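N-ACETYLMURAMOYL-L-ALANINE AMIDASE CwlV (Paenibacillus polymyxa, PDB 1JWQ) probably cleaves the amide bond between N-acetylmuramic acid and L-alanine in cell-wall peptidoglycan, acting through a zinc-dependent catalytic domain, the part of the protein described here. Local coordinates at residues 37-41 with 165-169; 72-76 with 134-138; 89-93 with 116-121. Residue numbers count along the deposited sequence, not the author numbering.

Helix 158-176 runs past all three contacts. It supplies residues 165-169 to interaction 1, lays Tyr175 and Leu176 near its end against Val75 of interaction 2, and sets Phe160 and Val164 near its start against Thr116 of interaction 3. Interactions 2 and 3 belong to the same mixed sheet but lie on opposite sides of the centre of the chain, with their own centres about 25 Å apart; the centre of interaction 1 is about 17 Å from that of interaction 2 and about 19 Å from that of interaction 3. None reaches the zinc held by His10, Glu26 and His80: the side chains of Glu93, Phe76 and Ile168 stay about 10, 12 and 13 Å from it.

Interaction 1 (37-41 with 165-169); sequences VESIL and AQGIA
Residues 37-41 of helix 26-42 and 165-169 of helix 158-176 are regular alpha-helix, with backbone hydrogen bonds (i+4 to i) from Leu41 N to Val37 O and from Ala169 N to Ala165 O, each 2.9 Å. The axes of these short segments approach to 8.9 Å and cross at -55°. The nearest backbone pair is Val37 with Ala165, CA to CA 5.0 Å, and small alanines on the second helix permit the close approach. Val37, with chi1 t, leans beside Ala165: its CG2 lies 4.0 Å from Ala165 CB, 3.7 Å from Ala165 O and 3.9 Å from Ile168 CG2. Glu38 and Ser39 are out of reach of residues 165-169. Ile40 has the largest covered area of 37-41. In its mt rotamer it extends CD1 to 3.6 Å from both Ala165 C and Gln166 N, while its CG2 sits 3.6 Å from Ala169 CB and 3.7 Å from Gln166 OE1; Gln166 NE2 is hydrogen-bonded to Asp170 OD2. Leu41, also mt, brings CD2 to 3.7 Å from Ala169 CB and covers Leu47 and Val49 of the neighbouring strand. Ile168 continues the apolar layer toward Met108 and Phe112 of helix 102-116. The side-chain contacts are mainly apolar, with the Gln166 amide at the margin, and the crossing angle is consistent with ridges-into-grooves packing of i, i+4 ridges, here between two helices that cover the sheet of an open alpha-beta-alpha fold.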
loop_
_atom_site.group_PDB
_atom_site.type_symbol
_atom_site.label_atom_id
_atom_site.label_comp_id
_atom_site.label_asym_id
_atom_site.label_seq_id
_atom_site.Cartn_x
_atom_site.Cartn_y
_atom_site.Cartn_z
ATOM N N VAL A 37 -7.651 -4.755 -3.133
ATOM C CA VAL A 37 -7.674 -5.010 -1.699
ATOM C C VAL A 37 -9.073 -4.697 -1.178
ATOM O O VAL A 37 -9.610 -5.420 -0.341
ATOM C CB VAL A 37 -6.615 -4.150 -0.962
ATOM C CG1 VAL A 37 -6.774 -4.289 0.550
ATOM C CG2 VAL A 37 -5.222 -4.595 -1.375
ATOM N N GLU A 38 -9.672 -3.634 -1.704
ATOM C CA GLU A 38 -11.012 -3.247 -1.291
ATOM C C GLU A 38 -12.013 -4.358 -1.592
ATOM O O GLU A 38 -12.819 -4.727 -0.738
ATOM C CB GLU A 38 -11.446 -1.970 -2.006
ATOM C CG GLU A 38 -12.750 -1.398 -1.470
ATOM C CD GLU A 38 -13.298 -0.281 -2.327
ATOM O OE1 GLU A 38 -14.107 0.516 -1.812
ATOM O OE2 GLU A 38 -12.930 -0.205 -3.516
ATOM N N SER A 39 -11.962 -4.884 -2.812
ATOM C CA SER A 39 -12.876 -5.950 -3.217
ATOM C C SER A 39 -12.783 -7.160 -2.296
ATOM O O SER A 39 -13.799 -7.760 -1.937
ATOM C CB SER A 39 -12.581 -6.387 -4.654
ATOM O OG SER A 39 -12.703 -5.295 -5.549
ATOM N N ILE A 40 -11.563 -7.515 -1.912
ATOM C CA ILE A 40 -11.347 -8.657 -1.033
ATOM C C ILE A 40 -11.886 -8.393 0.370
ATOM O O ILE A 40 -12.610 -9.215 0.924
ATOM C CB ILE A 40 -9.845 -9.005 -0.933
ATOM C CG1 ILE A 40 -9.321 -9.417 -2.311
ATOM C CG2 ILE A 40 -9.626 -10.129 0.073
ATOM C CD1 ILE A 40 -7.812 -9.524 -2.382
ATOM N N LEU A 41 -11.539 -7.241 0.937
ATOM C CA LEU A 41 -11.983 -6.901 2.283
ATOM C C LEU A 41 -13.477 -6.603 2.383
ATOM O O LEU A 41 -14.063 -6.728 3.459
ATOM C CB LEU A 41 -11.182 -5.713 2.823
ATOM C CG LEU A 41 -9.681 -5.952 3.020
ATOM C CD1 LEU A 41 -9.030 -4.692 3.575
ATOM C CD2 LEU A 41 -9.458 -7.121 3.967
ATOM N N ALA A 165 -2.586 -8.464 -3.456
ATOM C CA ALA A 165 -3.757 -7.826 -2.869
ATOM C C ALA A 165 -4.307 -8.719 -1.766
ATOM O O ALA A 165 -4.761 -8.237 -0.727
ATOM C CB ALA A 165 -4.825 -7.585 -3.937
ATOM N N GLN A 166 -4.275 -10.028 -1.994
ATOM C CA GLN A 166 -4.774 -10.953 -0.986
ATOM C C GLN A 166 -3.849 -10.930 0.220
ATOM O O GLN A 166 -4.303 -11.012 1.360
ATOM C CB GLN A 166 -4.855 -12.378 -1.538
ATOM C CG GLN A 166 -5.420 -13.377 -0.533
ATOM C CD GLN A 166 -6.866 -13.082 -0.163
ATOM O OE1 GLN A 166 -7.751 -13.077 -1.021
ATOM N NE2 GLN A 166 -7.113 -12.836 1.119
ATOM N N GLY A 167 -2.550 -10.820 -0.038
ATOM C CA GLY A 167 -1.584 -10.776 1.045
ATOM C C GLY A 167 -1.796 -9.539 1.899
ATOM O O GLY A 167 -1.755 -9.604 3.128
ATOM N N ILE A 168 -2.023 -8.405 1.247
ATOM C CA ILE A 168 -2.257 -7.154 1.958
ATOM C C ILE A 168 -3.551 -7.267 2.762
ATOM O O ILE A 168 -3.622 -6.845 3.921
ATOM C CB ILE A 168 -2.336 -5.971 0.963
ATOM C CG1 ILE A 168 -0.969 -5.787 0.295
ATOM C CG2 ILE A 168 -2.759 -4.699 1.677
ATOM C CD1 ILE A 168 -0.931 -4.693 -0.774
ATOM N N ALA A 169 -4.570 -7.857 2.146
ATOM C CA ALA A 169 -5.848 -8.042 2.819
ATOM C C ALA A 169 -5.652 -8.908 4.062
ATOM O O ALA A 169 -6.194 -8.607 5.119
ATOM C CB ALA A 169 -6.857 -8.693 1.864
#

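Interaction 2 (72-76 with 134-138)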
loop_
_atom_site.group_PDB
_atom_site.type_symbol
_atom_site.label_atom_id
_atom_site.label_comp_id
_atom_site.label_asym_id
_atom_site.label_seq_id
_atom_site.Cartn_x
_atom_site.Cartn_y
_atom_site.Cartn_z
ATOM N N LYS A 72 -12.002 7.920 11.972
ATOM C CA LYS A 72 -11.446 7.140 13.073
ATOM C C LYS A 72 -11.031 5.746 12.619
ATOM O O LYS A 72 -11.453 4.742 13.188
ATOM C CB LYS A 72 -12.461 7.033 14.214
ATOM C CG LYS A 72 -12.922 8.377 14.760
ATOM C CD LYS A 72 -13.830 8.212 15.976
ATOM C CE LYS A 72 -15.057 7.370 15.659
ATOM N NZ LYS A 72 -15.868 7.944 14.551
ATOM N N ALA A 73 -10.195 5.689 11.589
ATOM C CA ALA A 73 -9.740 4.409 11.065
ATOM C C ALA A 73 -9.022 3.583 12.130
ATOM O O ALA A 73 -8.378 4.129 13.024
ATOM C CB ALA A 73 -8.813 4.639 9.870
ATOM N N ASN A 74 -9.152 2.264 12.038
ATOM C CA ASN A 74 -8.481 1.374 12.971
ATOM C C ASN A 74 -7.077 1.130 12.427
ATOM O O ASN A 74 -6.133 0.904 13.182
ATOM C CB ASN A 74 -9.248 0.059 13.106
ATOM C CG ASN A 74 -10.565 0.231 13.841
ATOM O OD1 ASN A 74 -11.516 0.809 13.313
ATOM N ND2 ASN A 74 -10.620 -0.258 15.072
ATOM N N VAL A 75 -6.955 1.173 11.104
ATOM C CA VAL A 75 -5.662 1.015 10.447
ATOM C C VAL A 75 -5.642 1.830 9.167
ATOM O O VAL A 75 -6.685 2.147 8.594
ATOM C CB VAL A 75 -5.344 -0.454 10.081
ATOM C CG1 VAL A 75 -5.232 -1.290 11.344
ATOM C CG2 VAL A 75 -6.409 -1.008 9.145
ATOM N N PHE A 76 -4.436 2.164 8.725
ATOM C CA PHE A 76 -4.237 2.937 7.512
ATOM C C PHE A 76 -3.125 2.260 6.722
ATOM O O PHE A 76 -2.071 1.946 7.265
ATOM C CB PHE A 76 -3.849 4.370 7.883
ATOM C CG PHE A 76 -3.554 5.259 6.705
ATOM C CD1 PHE A 76 -2.267 5.339 6.184
ATOM C CD2 PHE A 76 -4.558 6.046 6.142
ATOM C CE1 PHE A 76 -1.977 6.196 5.121
ATOM C CE2 PHE A 76 -4.283 6.906 5.079
ATOM C CZ PHE A 76 -2.987 6.981 4.568
ATOM N N THR A 134 -0.802 10.340 10.876
ATOM C CA THR A 134 -1.943 9.514 11.250
ATOM C C THR A 134 -1.760 9.142 12.717
ATOM O O THR A 134 -0.634 9.144 13.223
ATOM C CB THR A 134 -2.007 8.236 10.398
ATOM O OG1 THR A 134 -0.683 7.861 10.001
ATOM C CG2 THR A 134 -2.871 8.468 9.159
ATOM N N THR A 135 -2.858 8.832 13.401
ATOM C CA THR A 135 -2.792 8.480 14.816
ATOM C C THR A 135 -3.115 7.018 15.093
ATOM O O THR A 135 -3.007 6.567 16.233
ATOM C CB THR A 135 -3.749 9.341 15.656
ATOM O OG1 THR A 135 -5.100 9.070 15.261
ATOM C CG2 THR A 135 -3.452 10.823 15.453
ATOM N N MET A 136 -3.538 6.287 14.065
ATOM C CA MET A 136 -3.836 4.870 14.226
ATOM C C MET A 136 -2.695 4.100 13.565
ATOM O O MET A 136 -1.866 4.695 12.872
ATOM C CB MET A 136 -5.175 4.509 13.554
ATOM C CG MET A 136 -5.176 4.525 12.018
ATOM S SD MET A 136 -5.061 6.167 11.261
ATOM C CE MET A 136 -6.457 7.035 12.074
ATOM N N PRO A 137 -2.623 2.774 13.778
ATOM C CA PRO A 137 -1.534 2.019 13.147
ATOM C C PRO A 137 -1.534 2.309 11.655
ATOM O O PRO A 137 -2.552 2.145 10.986
ATOM C CB PRO A 137 -1.889 0.574 13.476
ATOM C CG PRO A 137 -2.491 0.703 14.844
ATOM C CD PRO A 137 -3.406 1.913 14.682
ATOM N N ALA A 138 -0.394 2.750 11.133
ATOM C CA ALA A 138 -0.313 3.099 9.725
ATOM C C ALA A 138 0.991 2.676 9.088
ATOM O O ALA A 138 2.070 2.935 9.618
ATOM C CB ALA A 138 -0.503 4.611 9.553
#
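Met136 is the bump around which this contact is moulded. Its chi1 (p) and chi2 (m) fold the side chain back along residues 73-76, into a hollow walled by Ala73 and the root of Phe76 and floored by the Val75 backbone: CE lies 4.0 Å from Ala73 CB, CG 3.9 Å from Val75 CA and SD 4.0 Å from Phe76 CB. The base of the side chain sits closer still, with Met136 CB 3.3 Å from Ala73 O. Beside it the Pro137 ring presses CD to 3.3 Å from Asn74 O, and its CB meets Val75 CG1 more loosely at 4.4 Å. From here the segments fall into parallel strand register. Phe76 N donates to Pro137 O at 2.9 Å, an oxygen that also receives a CA-H...O contact from Val75 CA at 3.4 Å; Phe76 and Ala138 form the bridge, CA to CA 4.5 Å, with Ala138 CA 3.2 Å from Phe76 O. Their side chains emerge on the same face, CB to CB 3.7 Å, and the smallness of Ala138 leaves room for the aromatic ring. Thr134 CG2 covers one face of that ring in a CH-pi contact, 4.2 Å from the centroid. The pairing thus starts the junction of strands 75-82 and 138-145. Lys72, in a Schellman motif, has just closed helix 61-70, whose Ala68 touches Phe76 and whose Glu69 touches Met136, while Val75 and Pro137 turn to Tyr175 of helix 158-176, and Asn74 and Val75 join strand 2-8.

Interaction 3 (89-93 with 116-121); sequences SNGTE and TGLTDR
Gly91 takes phi/psi of 129°/168°, and an ideal CB would lie 2.4 Å from Arg121 CG and 2.8 Å from Thr119 O, so glycine lets the two backbones close to 4.2 Å between Gly91 CA and Thr119 CA. Past it the chains run parallel. Thr92 bridges Asp120 (CA to CA 5.4 Å) by straddling its neighbours: Thr92 N donates to Thr119 O at 2.8 Å and Arg121 N to Thr92 O at 2.9 Å. Thr116 ends helix 102-116, and Gly117 follows with positive phi (70°); Leu118 N returns to Thr116 OG1 at 3.1 Å, an ST turn, and Thr116 OG1 is also hydrogen-bonded to Ala113 O. Thr92, chi1 in m, puts OG1 2.7 Å from Thr116 OG1 and 3.6 Å from Leu118 CB, this OG1 being hydrogen-bonded to Val143 O of the adjoining strand. Arg121, with chi1 to chi3 in m, t and p, lies along residues 90-93, its CD 3.6 Å from Gly91 CA. Its NH1 makes a weak 3.3 Å hydrogen bond to Asn90 O, and its NE forms a salt bridge with Glu93 OE2, modelled implausibly short, so placement is uncertain. Water 1 donates to Glu93 OE2 at 2.7 Å; the same carboxylate is held by Tyr95 and Tyr145, about 10 Å from the zinc. Strand 92-96, helix 102-116 and strand 120-125 make a beta-alpha-beta crossover, and this pairing joins its strands at the sheet's edge.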
loop_
_atom_site.group_PDB
_atom_site.type_symbol
_atom_site.label_atom_id
_atom_site.label_comp_id
_atom_site.label_asym_id
_atom_site.label_seq_id
_atom_site.Cartn_x
_atom_site.Cartn_y
_atom_site.Cartn_z
ATOM N N SER A 89 18.079 -2.081 -8.576
ATOM C CA SER A 89 17.338 -2.102 -7.316
ATOM C C SER A 89 16.035 -2.879 -7.447
ATOM O O SER A 89 15.331 -2.762 -8.449
ATOM C CB SER A 89 17.063 -0.672 -6.849
ATOM O OG SER A 89 18.284 0.035 -6.696
ATOM N N ASN A 90 15.717 -3.670 -6.426
ATOM C CA ASN A 90 14.514 -4.487 -6.461
ATOM C C ASN A 90 14.109 -4.971 -5.077
ATOM O O ASN A 90 14.931 -5.061 -4.162
ATOM C CB ASN A 90 14.750 -5.717 -7.336
ATOM C CG ASN A 90 15.848 -6.614 -6.784
ATOM O OD1 ASN A 90 17.036 -6.313 -6.907
ATOM N ND2 ASN A 90 15.451 -7.708 -6.149
ATOM N N GLY A 91 12.833 -5.294 -4.930
ATOM C CA GLY A 91 12.376 -5.794 -3.653
ATOM C C GLY A 91 11.164 -5.102 -3.075
ATOM O O GLY A 91 10.740 -4.042 -3.532
ATOM N N THR A 92 10.625 -5.734 -2.040
ATOM C CA THR A 92 9.442 -5.266 -1.335
ATOM C C THR A 92 9.821 -4.708 0.037
ATOM O O THR A 92 10.589 -5.330 0.779
ATOM C CB THR A 92 8.458 -6.432 -1.147
ATOM O OG1 THR A 92 8.091 -6.946 -2.433
ATOM C CG2 THR A 92 7.228 -5.979 -0.401
ATOM N N GLU A 93 9.264 -3.544 0.372
ATOM C CA GLU A 93 9.536 -2.894 1.649
ATOM C C GLU A 93 8.240 -2.435 2.328
ATOM O O GLU A 93 7.277 -2.036 1.654
ATOM C CB GLU A 93 10.447 -1.677 1.432
ATOM C CG GLU A 93 11.447 -1.845 0.287
ATOM C CD GLU A 93 12.210 -0.568 -0.043
ATOM O OE1 GLU A 93 11.676 0.542 0.195
ATOM O OE2 GLU A 93 13.350 -0.663 -0.560
ATOM N N THR A 116 4.418 -11.072 -2.604
ATOM C CA THR A 116 5.037 -10.455 -3.774
ATOM C C THR A 116 6.045 -11.415 -4.396
ATOM O O THR A 116 6.263 -11.404 -5.609
ATOM C CB THR A 116 5.777 -9.142 -3.431
ATOM O OG1 THR A 116 6.975 -9.436 -2.704
ATOM C CG2 THR A 116 4.885 -8.226 -2.599
ATOM N N GLY A 117 6.655 -12.246 -3.555
ATOM C CA GLY A 117 7.640 -13.193 -4.041
ATOM C C GLY A 117 8.905 -12.488 -4.491
ATOM O O GLY A 117 9.793 -13.104 -5.077
ATOM N N LEU A 118 8.985 -11.189 -4.223
ATOM C CA LEU A 118 10.151 -10.402 -4.602
ATOM C C LEU A 118 11.135 -10.391 -3.437
ATOM O O LEU A 118 10.836 -10.907 -2.359
ATOM C CB LEU A 118 9.730 -8.974 -4.947
ATOM C CG LEU A 118 8.615 -8.850 -5.992
ATOM C CD1 LEU A 118 8.225 -7.384 -6.144
ATOM C CD2 LEU A 118 9.081 -9.426 -7.326
ATOM N N THR A 119 12.308 -9.807 -3.649
ATOM C CA THR A 119 13.299 -9.769 -2.587
ATOM C C THR A 119 12.739 -9.048 -1.369
ATOM O O THR A 119 12.250 -7.922 -1.467
ATOM C CB THR A 119 14.587 -9.073 -3.041
ATOM O OG1 THR A 119 15.155 -9.802 -4.137
ATOM C CG2 THR A 119 15.594 -9.020 -1.895
ATOM N N ASP A 120 12.811 -9.719 -0.225
ATOM C CA ASP A 120 12.310 -9.168 1.025
ATOM C C ASP A 120 13.268 -8.130 1.586
ATOM O O ASP A 120 14.297 -8.474 2.171
ATOM C CB ASP A 120 12.114 -10.295 2.038
ATOM C CG ASP A 120 11.586 -9.804 3.364
ATOM O OD1 ASP A 120 11.387 -10.644 4.262
ATOM O OD2 ASP A 120 11.369 -8.584 3.513
ATOM N N ARG A 121 12.926 -6.858 1.415
ATOM C CA ARG A 121 13.770 -5.783 1.914
ATOM C C ARG A 121 13.402 -5.397 3.348
ATOM O O ARG A 121 13.930 -4.431 3.899
ATOM C CB ARG A 121 13.682 -4.572 0.986
ATOM C CG ARG A 121 14.148 -4.848 -0.446
ATOM C CD ARG A 121 13.989 -3.595 -1.294
ATOM N NE ARG A 121 14.802 -2.512 -0.758
ATOM C CZ ARG A 121 15.985 -2.153 -1.240
ATOM N NH1 ARG A 121 16.497 -2.788 -2.290
ATOM N NH2 ARG A 121 16.668 -1.178 -0.654
HETATM O O HOH W 1 14.742 1.428 0.387
#